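Local coordinates for protein uncharacterized N-acetyltransferase D2E76_00625 (Mycobacteroides abscessus, PDB 6YCA) that belongs to the Eis-type GCN5-related N-acetyltransferases, binds acetyl coenzyme A and probably acetylates amines, but is unable to modify aminoglycosides, at residues 377-382 and 398-403; 322-327 and 346-351; 331-336 and 361-366. All blocks are in the same frame, centred on the assembly; numbering follows the deposited sequence.

Contact 1 (377-382 and 398-403); sequences NTWTRL and AADALF
Two helices of the sterol carrier protein-like domain meet here: the start of helix 379-384 faces the last turns of helix 395-403. The polar half of the contact is one carboxylate, Asp400, set against the first residues of the facing helix. Thr378 holds the N-cap position, and its own OG1 bonds to Gly406 O of the second subunit. Asp400 has CG beside its backbone N (chi1 -83°), and the carboxylate spans the gap to the helix start. Asp400 OD1 uses its syn lone pair to accept from Trp379 N, 2.6 Å away. OD2 takes the hydroxyl of Thr380, with Thr380 OG1 2.6 Å from Asp400 OD2 and nearly in line with its C-O bond. A weak bond from Thr380 N reaches the same oxygen. OD2 therefore has two donors and OD1 one, which fixes the turn of the carboxylate. The amide donors and the positive end of the helix dipole would favour the charged form of Asp400.

The apolar half belongs to the indole of Trp379. Ala399 CB sits over one face of it, 3.8 Å from the centroid of the five-membered ring, in a CH-pi contact. Phe403 makes a T-shaped stack with it, the planes at 85°. The indole supplies the edge and Phe403 the face. Trp379 also lies on Ile362 and Val364 of strand 362-365, so the helix pair packs onto the sheet. The leading atom of the stack is Trp379 NE1, 3.5 Å from Phe403 CD1 and displaced toward the rim of the phenyl ring.

Contact 2 (322-327 and 346-351); sequences RTYTDG and FSVSSD
The phenol ring of Tyr324 meets strand 344-348 and its exit obliquely, with Val348 CB, Ser349 O and Ser350 N around it. It also forms an edge-to-face pair with Phe403. The second flat group is the guanidinium of Arg322. Thr323 O lies close to its plane at the NE side and accepts from both Arg322 NE (2.9 Å) and Arg322 NH2 (3.2 Å). Two nitrogens thus grip one oxygen side-on. The NH2 bond runs nearly along the C=O axis, whereas NE stands above the carbonyl plane. NH2 also bonds to Phe403 O.

The contact joins the loop after helix 315-321 to the end of a strand in the sterol carrier protein-like domain. Tyr324 and Ser350 carry most of it. Tyr324 CG lies beside the backbone N (chi1 -53°), which lays the ring alongside the residues from Val348 to Ser350. Tyr324 CD2 is 3.7 Å from Ser349 O, and the far end of the ring reaches Val348, with Tyr324 OH 4.2 Å from Val348 CG1. The hydroxyl is tied to Leu319 O of the preceding helix. Val348 also leans on Leu319, so Leu319 meets both residues.

The outer end of the contact is polar and looser. Asp326 is the centre of an inverse gamma turn, in which Gly327 N bonds to Thr325 O. Ser350 OG is anti to its own backbone N and makes a weak bond to Asp326 OD1 at 3.5 Å. Ser350 CB approaches Thr325 O at the same distance. Asp351 OD1 lies 5.4 Å from Asp326 OD1, a pair of like charges that probably repel mildly. Between the two segments the contact is thus mainly packing, with one weak hydrogen bond; firmer bonds of this loop go to Leu319 and to helix 395-403.

Contact 3 (331-336 and 361-366); sequences VIEVQD and DISVDV
Strand pieces 331-335 and 362-365 run side by side and parallel in the mixed sheet of the sterol carrier protein-like domain, their axes 27° apart. Their backbone bonds alternate: Glu333 N to Ile362 O (2.7 Å), Val364 N to Glu333 O, Gln335 N to Val364 O, Val366 N to Gln335 O. At the start Val331 O accepts from Asp361 N and Ile362 N. Asp361 adds a side-chain bond there. Its CG lies beside the backbone N (chi1 -68°), so Asp361 OD2 meets Val331 N at 3.3 Å, from above the carboxylate plane.

Ile332, Val334, Ile362 and Val364 share one face, which helices 379-384 and 395-403 cover in part. Both isoleucines put CG2 anti to the backbone N. Ile332 CG2 is 4.2 Å from Ile362 CG2. On the same facing strand Ile332 CG2 comes nearer to Val364 CG1, 3.6 Å away. That methyl of Val364 sits between the backbone N and the carbonyl carbon (chi1 36°). Val334 turns CG1 anti to its N, toward Val366.

Glu333, Ser363, Gln335 and Asp365 share the opposite face. Glu333 is extended, with CG anti to the backbone N, and Ser363 OG, turned beside its N, lies 3.7 Å from Glu333 OE1. Each has a weak partner elsewhere: Gln391 NE2 for the hydroxyl, and Arg345, in a long ion pair, for Glu333. Asp365, at the N-cap of helix 366-373, turns its carboxylate away to a salt bridge with Arg144, and OD1 caps Ala368 N weakly. Asp336 lays its carboxylate along the methyls of Val366, with Asp336 OD2 3.5 Å from Val366 CG2. Arg311 and Asn342 bind that buried OD2. One face is therefore aliphatic and the other polar, and the buried Asp336 is probably kept charged by Arg311.

All three contacts lie in the sterol carrier protein-like domain. The centre of contact 1 is about 13 Å from the centre of each of the others, and the centres of contacts 2 and 3 are about 15 Å apart. Contact 1 lies on the sheet of contact 3: Ala399 CB is 3.4 Å from Ile362 CD1. Contact 2 joins that sheet through Phe346 O and Ile332 N, probably hydrogen-bonded at 2.9 Å. Contacts 1 and 2 probably share two more bonds, Ala401 O to Thr325 OG1 and Phe403 O to Arg322 NH2, beside an edge-to-face pair of Tyr324 and Phe403. The acetyl coenzyme A pocket is built from residues between 42 and 145, outside these segments.

Contact 1 (377-382 and 398-403)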
# COMPACT_ATOMS: atom_id res chain seq x y z
N ASN A 377 -32.78 12.92 -10.01
CA ASN A 377 -33.12 13.15 -8.62
C ASN A 377 -34.64 13.25 -8.52
O ASN A 377 -35.32 13.56 -9.50
CB ASN A 377 -32.50 14.45 -8.08
CG ASN A 377 -30.99 14.39 -8.01
OD1 ASN A 377 -30.41 14.01 -6.99
ND2 ASN A 377 -30.34 14.76 -9.11
N THR A 378 -35.16 12.99 -7.33
CA THR A 378 -36.58 13.09 -7.10
C THR A 378 -36.88 14.25 -6.16
O THR A 378 -35.99 14.77 -5.47
CB THR A 378 -37.15 11.79 -6.52
OG1 THR A 378 -36.53 11.52 -5.25
CG2 THR A 378 -36.89 10.64 -7.46
N TRP A 379 -38.14 14.66 -6.14
CA TRP A 379 -38.54 15.77 -5.28
C TRP A 379 -38.45 15.39 -3.81
O TRP A 379 -38.14 16.24 -2.97
CB TRP A 379 -39.95 16.22 -5.64
CG TRP A 379 -40.05 16.82 -7.00
CD1 TRP A 379 -40.50 16.21 -8.13
CD2 TRP A 379 -39.69 18.15 -7.38
NE1 TRP A 379 -40.44 17.08 -9.20
CE2 TRP A 379 -39.95 18.28 -8.76
CE3 TRP A 379 -39.17 19.25 -6.69
CZ2 TRP A 379 -39.71 19.46 -9.47
CZ3 TRP A 379 -38.93 20.43 -7.39
CH2 TRP A 379 -39.20 20.52 -8.76
N THR A 380 -38.69 14.12 -3.48
CA THR A 380 -38.65 13.71 -2.08
C THR A 380 -37.26 13.87 -1.50
O THR A 380 -37.09 14.37 -0.38
CB THR A 380 -39.11 12.26 -1.92
OG1 THR A 380 -40.34 12.07 -2.62
CG2 THR A 380 -39.31 11.93 -0.45
N ARG A 381 -36.24 13.44 -2.24
CA ARG A 381 -34.89 13.51 -1.69
C ARG A 381 -34.37 14.94 -1.64
O ARG A 381 -33.67 15.30 -0.69
CB ARG A 381 -33.95 12.58 -2.46
CG ARG A 381 -34.29 11.11 -2.25
CD ARG A 381 -34.24 10.73 -0.78
NE ARG A 381 -34.37 9.29 -0.58
CZ ARG A 381 -34.53 8.72 0.61
NH1 ARG A 381 -34.59 9.47 1.70
NH2 ARG A 381 -34.64 7.40 0.70
N LEU A 382 -34.73 15.77 -2.62
CA LEU A 382 -34.33 17.16 -2.55
C LEU A 382 -35.08 17.90 -1.45
O LEU A 382 -34.52 18.79 -0.80
CB LEU A 382 -34.50 17.84 -3.91
CG LEU A 382 -33.43 17.45 -4.94
CD1 LEU A 382 -33.53 18.32 -6.17
CD2 LEU A 382 -32.04 17.53 -4.35
N ALA A 398 -47.14 13.88 -5.67
CA ALA A 398 -47.77 14.17 -6.96
C ALA A 398 -46.75 14.67 -7.98
O ALA A 398 -46.83 14.34 -9.17
CB ALA A 398 -48.90 15.19 -6.78
N ALA A 399 -45.81 15.51 -7.54
CA ALA A 399 -44.77 15.97 -8.45
C ALA A 399 -43.87 14.82 -8.86
O ALA A 399 -43.49 14.70 -10.03
CB ALA A 399 -43.94 17.06 -7.79
N ASP A 400 -43.51 13.95 -7.90
CA ASP A 400 -42.69 12.79 -8.23
C ASP A 400 -43.41 11.82 -9.16
O ASP A 400 -42.77 11.17 -9.99
CB ASP A 400 -42.23 12.07 -6.95
CG ASP A 400 -41.00 12.71 -6.33
OD1 ASP A 400 -40.15 13.22 -7.09
OD2 ASP A 400 -40.86 12.68 -5.09
N ALA A 401 -44.74 11.72 -9.04
CA ALA A 401 -45.50 10.87 -9.95
C ALA A 401 -45.40 11.38 -11.38
O ALA A 401 -45.31 10.60 -12.33
CB ALA A 401 -46.95 10.77 -9.50
N LEU A 402 -45.39 12.71 -11.55
CA LEU A 402 -45.30 13.31 -12.88
C LEU A 402 -43.90 13.16 -13.46
O LEU A 402 -43.74 12.78 -14.63
CB LEU A 402 -45.68 14.78 -12.81
CG LEU A 402 -47.17 15.13 -12.72
CD1 LEU A 402 -47.37 16.62 -12.53
CD2 LEU A 402 -47.91 14.63 -13.96
N PHE A 403 -42.88 13.46 -12.66
CA PHE A 403 -41.50 13.56 -13.14
C PHE A 403 -40.76 12.23 -13.20
O PHE A 403 -39.64 12.20 -13.72
CB PHE A 403 -40.71 14.55 -12.27
CG PHE A 403 -41.02 15.99 -12.55
CD1 PHE A 403 -42.24 16.54 -12.20
CD2 PHE A 403 -40.07 16.80 -13.16
CE1 PHE A 403 -42.51 17.87 -12.46
CE2 PHE A 403 -40.33 18.13 -13.42
CZ PHE A 403 -41.56 18.67 -13.07

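Contact 2 (322-327 and 346-351)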
# COMPACT_ATOMS: atom_id res chain seq x y z
N ARG A 322 -39.91 18.17 -22.23
CA ARG A 322 -39.90 16.83 -21.66
C ARG A 322 -41.33 16.32 -21.48
O ARG A 322 -42.30 17.08 -21.53
CB ARG A 322 -39.15 16.77 -20.33
CG ARG A 322 -39.85 17.42 -19.15
CD ARG A 322 -39.32 16.85 -17.84
NE ARG A 322 -39.82 15.50 -17.59
CZ ARG A 322 -39.43 14.73 -16.57
NH1 ARG A 322 -38.54 15.17 -15.69
NH2 ARG A 322 -39.95 13.51 -16.42
N THR A 323 -41.44 15.01 -21.31
CA THR A 323 -42.70 14.33 -21.10
C THR A 323 -42.94 14.00 -19.63
O THR A 323 -42.01 13.97 -18.82
CB THR A 323 -42.76 13.06 -21.95
OG1 THR A 323 -42.41 11.93 -21.14
CG2 THR A 323 -41.84 13.18 -23.14
N TYR A 324 -44.21 13.78 -19.30
CA TYR A 324 -44.64 13.48 -17.94
C TYR A 324 -45.66 12.35 -17.99
O TYR A 324 -46.10 11.93 -19.06
CB TYR A 324 -45.26 14.70 -17.27
CG TYR A 324 -44.39 15.94 -17.30
CD1 TYR A 324 -43.45 16.17 -16.31
CD2 TYR A 324 -44.51 16.87 -18.33
CE1 TYR A 324 -42.65 17.29 -16.34
CE2 TYR A 324 -43.72 18.00 -18.36
CZ TYR A 324 -42.79 18.20 -17.36
OH TYR A 324 -41.99 19.33 -17.39
N THR A 325 -46.04 11.86 -16.81
CA THR A 325 -47.05 10.82 -16.72
C THR A 325 -48.45 11.44 -16.67
O THR A 325 -48.62 12.63 -16.41
CB THR A 325 -46.82 9.94 -15.49
OG1 THR A 325 -46.94 10.74 -14.30
CG2 THR A 325 -45.43 9.32 -15.53
N ASP A 326 -49.46 10.60 -16.88
CA ASP A 326 -50.84 11.07 -16.94
C ASP A 326 -51.35 11.35 -15.53
O ASP A 326 -52.22 10.65 -14.98
CB ASP A 326 -51.72 10.07 -17.68
CG ASP A 326 -51.46 10.07 -19.17
OD1 ASP A 326 -51.10 11.14 -19.71
OD2 ASP A 326 -51.62 9.01 -19.81
N GLY A 327 -50.79 12.40 -14.93
CA GLY A 327 -51.18 12.85 -13.62
C GLY A 327 -51.85 14.21 -13.65
O GLY A 327 -51.99 14.85 -14.69
N PHE A 346 -45.14 27.87 -12.84
CA PHE A 346 -45.44 27.08 -14.02
C PHE A 346 -46.31 25.89 -13.64
O PHE A 346 -45.96 25.12 -12.75
CB PHE A 346 -44.16 26.55 -14.68
CG PHE A 346 -43.16 27.62 -15.00
CD1 PHE A 346 -43.29 28.37 -16.15
CD2 PHE A 346 -42.10 27.86 -14.15
CE1 PHE A 346 -42.37 29.35 -16.45
CE2 PHE A 346 -41.17 28.85 -14.45
CZ PHE A 346 -41.31 29.59 -15.60
N SER A 347 -47.45 25.75 -14.32
CA SER A 347 -48.30 24.58 -14.19
C SER A 347 -47.82 23.55 -15.20
O SER A 347 -47.96 23.75 -16.41
CB SER A 347 -49.75 24.96 -14.46
OG SER A 347 -50.57 23.80 -14.54
N VAL A 348 -47.25 22.45 -14.71
CA VAL A 348 -46.68 21.41 -15.56
C VAL A 348 -47.61 20.20 -15.53
O VAL A 348 -48.02 19.75 -14.46
CB VAL A 348 -45.24 21.04 -15.16
CG1 VAL A 348 -44.32 22.21 -15.45
CG2 VAL A 348 -45.17 20.65 -13.70
N SER A 349 -47.96 19.70 -16.71
CA SER A 349 -48.78 18.50 -16.83
C SER A 349 -48.46 17.85 -18.17
O SER A 349 -47.82 18.44 -19.04
CB SER A 349 -50.27 18.83 -16.73
OG SER A 349 -50.69 19.59 -17.85
N SER A 350 -48.91 16.60 -18.32
CA SER A 350 -48.67 15.87 -19.56
C SER A 350 -49.32 16.54 -20.77
O SER A 350 -48.91 16.26 -21.90
CB SER A 350 -49.15 14.42 -19.40
OG SER A 350 -48.88 13.66 -20.56
N ASP A 351 -50.31 17.42 -20.57
CA ASP A 351 -51.00 18.05 -21.69
C ASP A 351 -50.46 19.44 -22.03
O ASP A 351 -50.36 19.77 -23.21
CB ASP A 351 -52.50 18.16 -21.40
CG ASP A 351 -53.16 16.81 -21.26
OD1 ASP A 351 -52.68 15.84 -21.88
OD2 ASP A 351 -54.16 16.73 -20.52

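Contact 3 (331-336 and 361-366)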
# COMPACT_ATOMS: atom_id res chain seq x y z
N VAL A 331 -48.24 22.96 -9.77
CA VAL A 331 -47.74 24.32 -9.98
C VAL A 331 -46.43 24.47 -9.22
O VAL A 331 -46.39 24.29 -7.99
CB VAL A 331 -48.77 25.38 -9.55
CG1 VAL A 331 -48.20 26.77 -9.79
CG2 VAL A 331 -50.07 25.18 -10.31
N ILE A 332 -45.36 24.80 -9.94
CA ILE A 332 -44.02 24.94 -9.37
C ILE A 332 -43.62 26.40 -9.44
O ILE A 332 -43.60 27.00 -10.52
CB ILE A 332 -43.01 24.06 -10.11
CG1 ILE A 332 -43.47 22.60 -10.11
CG2 ILE A 332 -41.64 24.19 -9.48
CD1 ILE A 332 -42.56 21.68 -10.89
N GLU A 333 -43.30 26.99 -8.29
CA GLU A 333 -42.75 28.34 -8.24
C GLU A 333 -41.23 28.25 -8.26
O GLU A 333 -40.62 27.68 -7.35
CB GLU A 333 -43.24 29.09 -7.00
CG GLU A 333 -42.80 30.55 -6.95
CD GLU A 333 -43.32 31.30 -5.73
OE1 GLU A 333 -44.21 30.76 -5.03
OE2 GLU A 333 -42.85 32.42 -5.47
N VAL A 334 -40.62 28.82 -9.29
CA VAL A 334 -39.18 28.72 -9.52
C VAL A 334 -38.55 30.07 -9.20
O VAL A 334 -39.06 31.12 -9.60
CB VAL A 334 -38.88 28.31 -10.97
CG1 VAL A 334 -37.38 28.14 -11.18
CG2 VAL A 334 -39.64 27.04 -11.32
N GLN A 335 -37.44 30.03 -8.46
CA GLN A 335 -36.65 31.22 -8.16
C GLN A 335 -35.37 31.21 -8.99
O GLN A 335 -34.64 30.21 -8.99
CB GLN A 335 -36.31 31.30 -6.67
CG GLN A 335 -35.43 32.49 -6.33
CD GLN A 335 -35.42 32.78 -4.84
OE1 GLN A 335 -36.36 33.37 -4.30
NE2 GLN A 335 -34.34 32.38 -4.17
N ASP A 336 -35.11 32.31 -9.68
CA ASP A 336 -33.95 32.43 -10.55
C ASP A 336 -33.42 33.85 -10.45
O ASP A 336 -34.10 34.80 -10.84
CB ASP A 336 -34.32 32.10 -12.00
CG ASP A 336 -33.12 31.79 -12.86
OD1 ASP A 336 -32.02 32.31 -12.57
OD2 ASP A 336 -33.27 31.00 -13.82
N ASP A 361 -47.77 24.64 -5.70
CA ASP A 361 -47.65 23.43 -4.90
C ASP A 361 -46.23 23.21 -4.41
O ASP A 361 -46.03 22.51 -3.41
CB ASP A 361 -48.08 22.21 -5.72
CG ASP A 361 -49.56 22.21 -6.03
OD1 ASP A 361 -50.36 22.51 -5.11
OD2 ASP A 361 -49.93 21.92 -7.18
N ILE A 362 -45.23 23.76 -5.10
CA ILE A 362 -43.83 23.51 -4.80
C ILE A 362 -43.02 24.76 -5.10
O ILE A 362 -43.27 25.45 -6.09
CB ILE A 362 -43.32 22.30 -5.61
CG1 ILE A 362 -43.78 20.99 -4.97
CG2 ILE A 362 -41.81 22.31 -5.75
CD1 ILE A 362 -43.42 19.80 -5.76
N SER A 363 -42.06 25.07 -4.23
CA SER A 363 -41.12 26.17 -4.43
C SER A 363 -39.71 25.60 -4.45
O SER A 363 -39.36 24.79 -3.59
CB SER A 363 -41.25 27.22 -3.33
OG SER A 363 -42.46 27.94 -3.43
N VAL A 364 -38.93 25.99 -5.46
CA VAL A 364 -37.58 25.46 -5.62
C VAL A 364 -36.78 26.50 -6.41
O VAL A 364 -37.33 27.23 -7.23
CB VAL A 364 -37.63 24.09 -6.33
CG1 VAL A 364 -38.75 24.06 -7.36
CG2 VAL A 364 -36.32 23.71 -6.95
N ASP A 365 -35.47 26.56 -6.15
CA ASP A 365 -34.59 27.40 -6.95
C ASP A 365 -34.20 26.69 -8.24
O ASP A 365 -34.23 25.46 -8.34
CB ASP A 365 -33.35 27.82 -6.15
CG ASP A 365 -32.46 26.65 -5.79
OD1 ASP A 365 -32.98 25.52 -5.65
OD2 ASP A 365 -31.25 26.86 -5.61
N VAL A 366 -33.78 27.48 -9.23
CA VAL A 366 -33.54 26.95 -10.57
C VAL A 366 -32.44 25.90 -10.57
O VAL A 366 -32.45 24.98 -11.41
CB VAL A 366 -33.28 28.10 -11.57
CG1 VAL A 366 -31.95 28.78 -11.28
CG2 VAL A 366 -33.32 27.58 -13.01